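Local atomic coordinates of membrane protein (Acinetobacter baumannii AB307-0294, PDB entry 5DL5), a protein that forms a beta-barrel channel of the OprD porin family in the outer membrane, probably admitting small molecules and possibly antibiotics. Residues Y146-L151 / F167-M172; A250-A255 / G303-Q308; Q380-V385 / S394-N399. All blocks are in the same frame, centred on the assembly; numbering follows the deposited sequence.

Interaction 1. Residues Y146-L151 / F167-M172; sequences YFTGTL and FTKDQM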
loop_
_atom_site.group_PDB
_atom_site.type_symbol
_atom_site.label_atom_id
_atom_site.label_comp_id
_atom_site.label_asym_id
_atom_site.label_seq_id
_atom_site.Cartn_x
_atom_site.Cartn_y
_atom_site.Cartn_z
ATOM N N TYR A 146 6.265 7.725 5.406
ATOM C CA TYR A 146 5.844 8.478 6.599
ATOM C C TYR A 146 5.031 9.651 6.284
ATOM O O TYR A 146 5.352 10.426 5.390
ATOM C CB TYR A 146 7.050 8.968 7.514
ATOM C CG TYR A 146 7.927 7.809 8.046
ATOM C CD1 TYR A 146 7.386 6.820 8.797
ATOM C CD2 TYR A 146 9.288 7.684 7.736
ATOM C CE1 TYR A 146 8.119 5.772 9.279
ATOM C CE2 TYR A 146 10.082 6.629 8.250
ATOM C CZ TYR A 146 9.468 5.657 8.986
ATOM O OH TYR A 146 10.095 4.562 9.570
ATOM N N PHE A 147 3.997 9.871 7.077
ATOM C CA PHE A 147 3.233 11.134 6.975
ATOM C C PHE A 147 3.404 11.973 8.263
ATOM O O PHE A 147 3.563 11.399 9.284
ATOM C CB PHE A 147 1.785 10.797 6.732
ATOM C CG PHE A 147 1.487 10.357 5.312
ATOM C CD1 PHE A 147 1.216 11.312 4.291
ATOM C CD2 PHE A 147 1.474 9.028 5.001
ATOM C CE1 PHE A 147 0.842 10.898 3.028
ATOM C CE2 PHE A 147 1.156 8.621 3.710
ATOM C CZ PHE A 147 0.873 9.544 2.726
ATOM N N THR A 148 3.387 13.294 8.160
ATOM C CA THR A 148 3.433 14.158 9.292
ATOM C C THR A 148 2.158 14.971 9.383
ATOM O O THR A 148 1.785 15.642 8.470
ATOM C CB THR A 148 4.647 15.095 9.240
ATOM O OG1 THR A 148 5.824 14.323 9.000
ATOM C CG2 THR A 148 4.861 15.965 10.581
ATOM N N GLY A 149 1.543 14.918 10.561
ATOM C CA GLY A 149 0.338 15.710 10.847
ATOM C C GLY A 149 -0.345 15.118 12.027
ATOM O O GLY A 149 0.359 14.576 12.877
ATOM N N THR A 150 -1.686 15.226 12.083
ATOM C CA THR A 150 -2.467 14.915 13.244
ATOM C C THR A 150 -3.562 13.917 12.896
ATOM O O THR A 150 -4.229 14.136 11.896
ATOM C CB THR A 150 -3.205 16.190 13.779
ATOM O OG1 THR A 150 -2.232 17.112 14.093
ATOM C CG2 THR A 150 -3.964 15.934 15.219
ATOM N N LEU A 151 -3.694 12.845 13.663
ATOM C CA LEU A 151 -4.720 11.861 13.456
ATOM C C LEU A 151 -5.434 11.611 14.711
ATOM O O LEU A 151 -4.844 11.265 15.766
ATOM C CB LEU A 151 -4.143 10.532 12.993
ATOM C CG LEU A 151 -5.119 9.400 12.654
ATOM C CD1 LEU A 151 -5.905 9.757 11.424
ATOM C CD2 LEU A 151 -4.460 7.999 12.434
ATOM N N PHE A 167 -2.816 16.072 7.326
ATOM C CA PHE A 167 -1.356 15.824 7.054
ATOM C C PHE A 167 -0.793 16.847 6.181
ATOM O O PHE A 167 -1.452 17.265 5.199
ATOM C CB PHE A 167 -1.251 14.407 6.468
ATOM C CG PHE A 167 -1.676 13.384 7.474
ATOM C CD1 PHE A 167 -0.784 13.021 8.516
ATOM C CD2 PHE A 167 -2.996 12.938 7.515
ATOM C CE1 PHE A 167 -1.171 12.178 9.527
ATOM C CE2 PHE A 167 -3.391 12.073 8.554
ATOM C CZ PHE A 167 -2.478 11.714 9.553
ATOM N N THR A 168 0.422 17.306 6.509
ATOM C CA THR A 168 1.084 18.298 5.691
ATOM C C THR A 168 2.455 17.856 5.152
ATOM O O THR A 168 3.092 18.632 4.463
ATOM C CB THR A 168 1.385 19.657 6.492
ATOM O OG1 THR A 168 2.037 19.250 7.674
ATOM C CG2 THR A 168 0.038 20.383 6.806
ATOM N N LYS A 169 2.912 16.663 5.472
ATOM C CA LYS A 169 4.150 16.193 4.846
ATOM C C LYS A 169 3.963 14.744 4.487
ATOM O O LYS A 169 3.278 14.012 5.222
ATOM C CB LYS A 169 5.380 16.291 5.782
ATOM C CG LYS A 169 5.724 17.815 6.172
ATOM C CD LYS A 169 7.084 17.762 6.937
ATOM C CE LYS A 169 7.549 19.161 7.298
ATOM N NZ LYS A 169 8.934 18.845 7.839
ATOM N N ASP A 170 4.630 14.351 3.417
ATOM C CA ASP A 170 4.627 12.937 2.978
ATOM C C ASP A 170 6.032 12.593 2.586
ATOM O O ASP A 170 6.600 13.270 1.795
ATOM C CB ASP A 170 3.650 12.816 1.817
ATOM C CG ASP A 170 3.700 11.413 1.122
ATOM O OD1 ASP A 170 4.149 10.451 1.724
ATOM O OD2 ASP A 170 3.326 11.340 -0.044
ATOM N N GLN A 171 6.608 11.604 3.245
ATOM C CA GLN A 171 8.007 11.212 2.963
ATOM C C GLN A 171 8.029 9.734 2.459
ATOM O O GLN A 171 7.890 8.800 3.250
ATOM C CB GLN A 171 8.886 11.314 4.256
ATOM C CG GLN A 171 10.382 11.001 3.911
ATOM C CD GLN A 171 11.407 11.205 5.083
ATOM O OE1 GLN A 171 11.067 11.228 6.199
ATOM N NE2 GLN A 171 12.612 11.257 4.777
ATOM N N MET A 172 8.179 9.574 1.146
ATOM C CA MET A 172 8.107 8.254 0.549
ATOM C C MET A 172 9.405 7.478 0.842
ATOM O O MET A 172 10.432 8.050 1.280
ATOM C CB MET A 172 7.903 8.331 -0.975
ATOM C CG MET A 172 6.587 7.701 -1.396
ATOM S SD MET A 172 6.520 5.944 -1.031
ATOM C CE MET A 172 7.624 5.316 -2.322
#

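Interaction 2. Residues A250-A255 / G303-Q308; sequences AHTYSA and GYDYGQ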
loop_
_atom_site.group_PDB
_atom_site.type_symbol
_atom_site.label_atom_id
_atom_site.label_comp_id
_atom_site.label_asym_id
_atom_site.label_seq_id
_atom_site.Cartn_x
_atom_site.Cartn_y
_atom_site.Cartn_z
ATOM N N ALA A 250 -3.643 18.885 -10.843
ATOM C CA ALA A 250 -3.023 17.668 -10.403
ATOM C C ALA A 250 -2.183 16.977 -11.466
ATOM O O ALA A 250 -2.328 17.236 -12.633
ATOM C CB ALA A 250 -4.073 16.706 -9.899
ATOM N N HIS A 251 -1.371 16.028 -11.005
ATOM C CA HIS A 251 -0.538 15.233 -11.813
ATOM C C HIS A 251 -1.216 13.920 -12.122
ATOM O O HIS A 251 -1.575 13.159 -11.215
ATOM C CB HIS A 251 0.794 14.996 -11.097
ATOM C CG HIS A 251 1.667 16.189 -11.089
ATOM N ND1 HIS A 251 1.741 17.076 -10.025
ATOM C CD2 HIS A 251 2.544 16.635 -12.012
ATOM C CE1 HIS A 251 2.605 18.023 -10.306
ATOM N NE2 HIS A 251 3.138 17.748 -11.480
ATOM N N THR A 252 -1.397 13.652 -13.408
ATOM C CA THR A 252 -1.952 12.332 -13.856
ATOM C C THR A 252 -1.164 11.929 -15.113
ATOM O O THR A 252 -0.387 12.771 -15.626
ATOM C CB THR A 252 -3.450 12.466 -14.277
ATOM O OG1 THR A 252 -3.627 13.506 -15.252
ATOM C CG2 THR A 252 -4.332 12.717 -13.142
ATOM N N TYR A 253 -1.410 10.712 -15.648
ATOM C CA TYR A 253 -0.686 10.233 -16.846
ATOM C C TYR A 253 -1.674 9.539 -17.811
ATOM O O TYR A 253 -1.432 9.598 -18.981
ATOM C CB TYR A 253 0.460 9.350 -16.522
ATOM C CG TYR A 253 0.075 8.178 -15.650
ATOM C CD1 TYR A 253 0.056 8.315 -14.292
ATOM C CD2 TYR A 253 -0.323 6.865 -16.214
ATOM C CE1 TYR A 253 -0.267 7.247 -13.442
ATOM C CE2 TYR A 253 -0.707 5.788 -15.370
ATOM C CZ TYR A 253 -0.620 6.000 -13.971
ATOM O OH TYR A 253 -1.002 5.064 -13.006
ATOM N N SER A 254 -2.792 8.956 -17.387
ATOM C CA SER A 254 -3.683 8.163 -18.344
ATOM C C SER A 254 -4.918 8.961 -18.791
ATOM O O SER A 254 -5.844 8.400 -19.284
ATOM C CB SER A 254 -4.026 6.828 -17.598
ATOM O OG SER A 254 -4.845 7.105 -16.463
ATOM N N ALA A 255 -4.977 10.297 -18.632
ATOM C CA ALA A 255 -6.223 11.035 -18.863
ATOM C C ALA A 255 -6.600 10.970 -20.301
ATOM O O ALA A 255 -5.705 10.874 -21.133
ATOM C CB ALA A 255 -6.110 12.503 -18.516
ATOM N N GLY A 303 -7.617 6.863 -15.695
ATOM C CA GLY A 303 -7.404 5.731 -14.807
ATOM C C GLY A 303 -7.221 6.081 -13.332
ATOM O O GLY A 303 -7.339 7.227 -12.947
ATOM N N TYR A 304 -7.027 5.061 -12.518
ATOM C CA TYR A 304 -6.798 5.179 -11.074
ATOM C C TYR A 304 -5.305 5.550 -10.856
ATOM O O TYR A 304 -4.482 4.703 -10.482
ATOM C CB TYR A 304 -7.319 3.993 -10.297
ATOM C CG TYR A 304 -7.224 4.183 -8.810
ATOM C CD1 TYR A 304 -7.850 5.268 -8.208
ATOM C CD2 TYR A 304 -6.429 3.374 -7.974
ATOM C CE1 TYR A 304 -7.709 5.521 -6.871
ATOM C CE2 TYR A 304 -6.369 3.574 -6.590
ATOM C CZ TYR A 304 -6.934 4.694 -6.040
ATOM O OH TYR A 304 -6.836 5.086 -4.707
ATOM N N ASP A 305 -4.967 6.822 -11.145
ATOM C CA ASP A 305 -3.528 7.295 -11.265
ATOM C C ASP A 305 -3.091 7.687 -9.804
ATOM O O ASP A 305 -2.882 8.855 -9.520
ATOM C CB ASP A 305 -3.427 8.468 -12.226
ATOM C CG ASP A 305 -3.513 8.104 -13.703
ATOM O OD1 ASP A 305 -4.055 7.048 -14.078
ATOM O OD2 ASP A 305 -3.261 9.004 -14.528
ATOM N N TYR A 306 -3.169 6.717 -8.879
ATOM C CA TYR A 306 -2.840 6.904 -7.477
ATOM C C TYR A 306 -1.311 7.092 -7.296
ATOM O O TYR A 306 -0.451 6.672 -8.108
ATOM C CB TYR A 306 -3.432 5.805 -6.584
ATOM C CG TYR A 306 -2.601 4.509 -6.559
ATOM C CD1 TYR A 306 -2.671 3.584 -7.592
ATOM C CD2 TYR A 306 -1.684 4.264 -5.559
ATOM C CE1 TYR A 306 -1.893 2.425 -7.606
ATOM C CE2 TYR A 306 -0.917 3.156 -5.589
ATOM C CZ TYR A 306 -1.000 2.254 -6.620
ATOM O OH TYR A 306 -0.186 1.153 -6.693
ATOM N N GLY A 307 -0.945 7.722 -6.208
ATOM C CA GLY A 307 0.489 7.805 -5.904
ATOM C C GLY A 307 1.216 8.902 -6.603
ATOM O O GLY A 307 2.388 9.014 -6.400
ATOM N N GLN A 308 0.559 9.795 -7.333
ATOM C CA GLN A 308 1.237 10.788 -8.124
ATOM C C GLN A 308 1.114 12.197 -7.488
ATOM O O GLN A 308 1.556 13.144 -8.098
ATOM C CB GLN A 308 0.638 10.903 -9.494
ATOM C CG GLN A 308 0.446 9.629 -10.312
ATOM C CD GLN A 308 1.722 8.869 -10.476
ATOM O OE1 GLN A 308 1.870 7.737 -10.029
ATOM N NE2 GLN A 308 2.640 9.481 -11.013
HETATM O O HOH W 1 -0.538 5.038 -10.328
#

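Interaction 3. Residues Q380-V385 / S394-N399; sequences QVKYTV and SLRIRN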
loop_
_atom_site.group_PDB
_atom_site.type_symbol
_atom_site.label_atom_id
_atom_site.label_comp_id
_atom_site.label_asym_id
_atom_site.label_seq_id
_atom_site.Cartn_x
_atom_site.Cartn_y
_atom_site.Cartn_z
ATOM N N GLN A 380 4.089 -16.567 -5.598
ATOM C CA GLN A 380 4.818 -16.260 -4.399
ATOM C C GLN A 380 4.880 -17.462 -3.508
ATOM O O GLN A 380 3.903 -18.119 -3.283
ATOM C CB GLN A 380 4.187 -15.061 -3.634
ATOM C CG GLN A 380 4.918 -14.803 -2.324
ATOM C CD GLN A 380 4.491 -13.472 -1.714
ATOM O OE1 GLN A 380 4.847 -12.398 -2.180
ATOM N NE2 GLN A 380 3.697 -13.551 -0.698
ATOM N N VAL A 381 6.062 -17.775 -3.052
ATOM C CA VAL A 381 6.244 -18.683 -1.966
ATOM C C VAL A 381 6.747 -17.905 -0.751
ATOM O O VAL A 381 7.675 -17.042 -0.840
ATOM C CB VAL A 381 7.265 -19.750 -2.307
ATOM C CG1 VAL A 381 7.597 -20.601 -1.076
ATOM C CG2 VAL A 381 6.751 -20.635 -3.425
ATOM N N LYS A 382 6.171 -18.243 0.372
ATOM C CA LYS A 382 6.515 -17.601 1.618
ATOM C C LYS A 382 6.719 -18.628 2.705
ATOM O O LYS A 382 5.908 -19.596 2.805
ATOM C CB LYS A 382 5.402 -16.618 2.022
ATOM C CG LYS A 382 5.793 -15.905 3.324
ATOM C CD LYS A 382 4.993 -14.638 3.650
ATOM C CE LYS A 382 5.783 -13.935 4.731
ATOM N NZ LYS A 382 5.152 -12.657 5.076
ATOM N N TYR A 383 7.774 -18.475 3.505
ATOM C CA TYR A 383 8.007 -19.291 4.698
ATOM C C TYR A 383 8.120 -18.374 5.933
ATOM O O TYR A 383 8.960 -17.435 5.923
ATOM C CB TYR A 383 9.324 -20.090 4.542
ATOM C CG TYR A 383 9.596 -20.855 5.721
ATOM C CD1 TYR A 383 8.704 -21.868 6.133
ATOM C CD2 TYR A 383 10.682 -20.582 6.527
ATOM C CE1 TYR A 383 8.901 -22.560 7.314
ATOM C CE2 TYR A 383 10.887 -21.302 7.686
ATOM C CZ TYR A 383 9.996 -22.260 8.076
ATOM O OH TYR A 383 10.245 -22.979 9.236
ATOM N N THR A 384 7.380 -18.684 7.003
ATOM C CA THR A 384 7.465 -17.985 8.283
ATOM C C THR A 384 7.892 -18.962 9.307
ATOM O O THR A 384 7.331 -20.060 9.353
ATOM C CB THR A 384 6.104 -17.351 8.640
ATOM O OG1 THR A 384 5.796 -16.506 7.572
ATOM C CG2 THR A 384 6.139 -16.441 9.850
ATOM N N VAL A 385 8.882 -18.606 10.125
ATOM C CA VAL A 385 9.402 -19.457 11.147
ATOM C C VAL A 385 8.332 -19.552 12.210
ATOM O O VAL A 385 7.770 -18.536 12.607
ATOM C CB VAL A 385 10.754 -18.896 11.733
ATOM C CG1 VAL A 385 11.261 -19.737 12.904
ATOM C CG2 VAL A 385 11.849 -18.857 10.673
ATOM N N SER A 394 10.531 -14.282 8.391
ATOM C CA SER A 394 10.025 -14.797 7.153
ATOM C C SER A 394 10.835 -14.497 5.930
ATOM O O SER A 394 11.491 -13.400 5.842
ATOM C CB SER A 394 8.630 -14.260 6.859
ATOM O OG SER A 394 8.594 -12.854 6.815
ATOM N N LEU A 395 10.630 -15.370 4.924
ATOM C CA LEU A 395 11.247 -15.226 3.622
ATOM C C LEU A 395 10.155 -15.291 2.544
ATOM O O LEU A 395 9.306 -16.167 2.613
ATOM C CB LEU A 395 12.354 -16.216 3.539
ATOM C CG LEU A 395 12.977 -16.327 2.145
ATOM C CD1 LEU A 395 13.742 -15.019 1.879
ATOM C CD2 LEU A 395 13.879 -17.497 2.079
ATOM N N ARG A 396 10.090 -14.303 1.625
ATOM C CA ARG A 396 9.042 -14.171 0.581
ATOM C C ARG A 396 9.852 -14.144 -0.673
ATOM O O ARG A 396 10.787 -13.318 -0.772
ATOM C CB ARG A 396 8.385 -12.803 0.555
ATOM C CG ARG A 396 7.363 -12.690 1.579
ATOM C CD ARG A 396 6.439 -11.489 1.444
ATOM N NE ARG A 396 7.053 -10.183 1.215
ATOM C CZ ARG A 396 7.689 -9.382 2.080
ATOM N NH1 ARG A 396 8.025 -9.752 3.300
ATOM N NH2 ARG A 396 8.071 -8.178 1.680
ATOM N N ILE A 397 9.539 -15.019 -1.619
ATOM C CA ILE A 397 10.160 -15.062 -2.916
ATOM C C ILE A 397 8.978 -14.958 -3.888
ATOM O O ILE A 397 8.060 -15.739 -3.812
ATOM C CB ILE A 397 10.897 -16.356 -3.257
ATOM C CG1 ILE A 397 12.134 -16.547 -2.444
ATOM C CG2 ILE A 397 11.338 -16.322 -4.713
ATOM C CD1 ILE A 397 11.838 -16.719 -0.977
ATOM N N ARG A 398 9.010 -14.001 -4.783
ATOM C CA ARG A 398 7.911 -13.791 -5.652
ATOM C C ARG A 398 8.378 -13.419 -7.044
ATOM O O ARG A 398 9.431 -12.782 -7.236
ATOM C CB ARG A 398 6.911 -12.796 -5.081
ATOM C CG ARG A 398 7.273 -11.382 -5.035
ATOM C CD ARG A 398 6.176 -10.444 -4.508
ATOM N NE ARG A 398 5.602 -9.626 -5.574
ATOM C CZ ARG A 398 4.657 -8.698 -5.369
ATOM N NH1 ARG A 398 4.188 -8.469 -4.150
ATOM N NH2 ARG A 398 4.092 -8.100 -6.386
ATOM N N ASN A 399 7.616 -13.884 -8.021
ATOM C CA ASN A 399 7.891 -13.609 -9.429
ATOM C C ASN A 399 6.610 -13.262 -10.215
ATOM O O ASN A 399 5.518 -13.863 -9.974
ATOM C CB ASN A 399 8.529 -14.829 -10.037
ATOM C CG ASN A 399 8.696 -14.706 -11.564
ATOM O OD1 ASN A 399 7.948 -15.317 -12.369
ATOM N ND2 ASN A 399 9.658 -13.929 -11.968
HETATM O O HOH W 2 4.600 -9.829 -1.674
#

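Interaction 1. Residues Y146-L151 / F167-M172
Phe-147 carries CG beside its backbone N and anti to the carbonyl carbon (chi1 -76°), while Asp-170 holds CG anti to its backbone N (chi1 172°). These two choices lay the ring and the carboxylate side by side on one face of the strand pair, with their planes 11° apart. Asp-170 OD1 sits over one face of the ring, toward the rim, and comes within 3.5 Å of Phe-147 CZ. Both residues are buried. Glu-145 lies close to the same oxygen, so the two acids may raise each other's pKa. On the opposite face Thr-148 and Lys-169 run alongside each other, their CB atoms 3.7 Å apart. Tyr-146 and Gln-171 also point to that face, and the Tyr-146 hydroxyl is hydrogen-bonded to Asp-79.

The backbones pair antiparallel. Gln-171 N gives a 2.8 Å bond to Tyr-146 O, nearly along the C=O axis. Thr-148 N reaches Lys-169 O at 3.0 Å from above the carbonyl plane. A classic beta bulge lies next to the corner, where strand 146-148 pairs with the end of strand 160-171, the second strand of the barrel hairpin 150-157/160-171. Thr-168 and Lys-169 both face Thr-148. Thr-148 O takes the N-H of Thr-168 at 2.9 Å and a weak bond from Lys-169 N at 3.4 Å.

The chain turns a corner at Gly-149. With no side chain there, Gly-149 CA comes within 4.2 Å of Phe-167 CA. The Phe-167 ring lies beside the Gly-149 backbone, with CD1 close to Gly-149 N. Its CD1 also packs near Phe-147 CB, and Leu-151 CB meets the ring edge, 4.0 Å from Phe-167 CZ. Leu-135 touches both phenylalanines.

Interaction 2. Residues A250-A255 / G303-Q308
Asp-305 OD2 is gripped by two backbone N-H groups. Tyr-253 N reaches the anti lone pair of Asp-305 OD2 at 2.8 Å, with an almost straight bond (177° at the hydrogen). Ser-254 N takes the syn lone pair of Asp-305 OD2 at 2.9 Å. The other oxygen, Asp-305 OD1, accepts a short 2.5 Å bond from Ser-254 OG, also on its syn lone pair. Three donors therefore fix the rotation of the buried carboxylate and probably favour its charged form. Ser-254 OG works in both directions, since it accepts from Gly-303 N at 2.9 Å. Its chi1 of 67° sets OG between the backbone N and the carbonyl carbon, turned to the other loop.

Tyr-253 uses the same crowded position for CG (chi1 54°). This brings its ring flat over the carboxylate in an almost parallel stack, with Asp-305 CG 3.4 Å from Tyr-253 CE1. Tyr-253 OH lies 2.7 Å from a water O in a hydrogen bond. That water donates to Tyr-306 O at 2.8 Å. At the far end Gln-308 CB rests 3.6 Å from His-251 O. Phe-246 touches both Thr-252 and Asp-305.

Tyr-304 and Asp-305 each centre an inverse gamma turn, which presents the aspartate to the neighbouring loop. Both segments belong to long loops between strands, probably extracellular. In porins such loops commonly fold inward and narrow the channel, and the packing of Tyr-304 on barrel strands is consistent with that.

Interaction 3. Residues Q380-V385 / S394-N399
Lys-382 leaves its strand with CG anti to the backbone N (chi1 -178°) and stays extended to its tip. CB stands near Leu-395 O. CG comes closer to that carbonyl, at 3.6 Å from Leu-395 O. CD lies against the neighbouring arginine, 3.7 Å from Arg-396 CG, and the two chains run side by side in the same direction. CE turns to the small Ser-394 and touches its CB at 3.6 Å. NZ ends 3.9 Å from Ser-394 OG. Lys-382 NZ is also 4.5 Å from Arg-396 NH1, a like charge. The repulsion is probably eased by Asp-424, which makes a salt bridge with Arg-396 NH1 from strand 416-428.

Gln-380 and Arg-398 cross obliquely on the same face. Their amide and guanidinium planes are 54° apart, and a water links them. It donates to Gln-380 OE1 at 2.6 Å and accepts from Arg-398 NH1 at 2.9 Å, lying in plane at the guanidinium edge.

The backbones form a regular antiparallel hairpin of the barrel. Val-381 with Ile-397 and Tyr-383 with Leu-395 are hydrogen-bonded pairs, each with two bonds. Leu-395 N to Tyr-383 O is the shortest, at 2.8 Å, and lies in the carbonyl plane. Gln-380, Lys-382 and Thr-384 take the non-hydrogen-bonded places opposite Arg-398, Arg-396 and Ser-394.

The two faces differ sharply. Val-381, Tyr-383, Leu-395 and Ile-397 make one largely apolar face, consistent with a surface toward lipid. The other carries three basic groups among polar ones. It probably faces the channel, where basic groups could draw in the carboxylate of a solute, as proposed for the row of basic residues in OprD relatives.

Interactions 1 and 3 each pair antiparallel strands, interaction 1 at a corner and interaction 3 in a regular hairpin. They lie on opposite sides of the chain's centre, with centres 31 Å apart. Interaction 2 joins two irregular loops instead, and its centre is 20 Å from that of interaction 1. Interactions 1 and 2 are partly buried, whereas interaction 3 is a surface contact. In 146-151 with 167-172 two phenylalanines pack by the bulge and one of them faces a buried carboxylate. In 380-385 with 394-399 the charges lie on one face. Between 250-255 and 303-308, side-chain oxygens do the work that backbone carbonyls do in the strands. None of the three touches another.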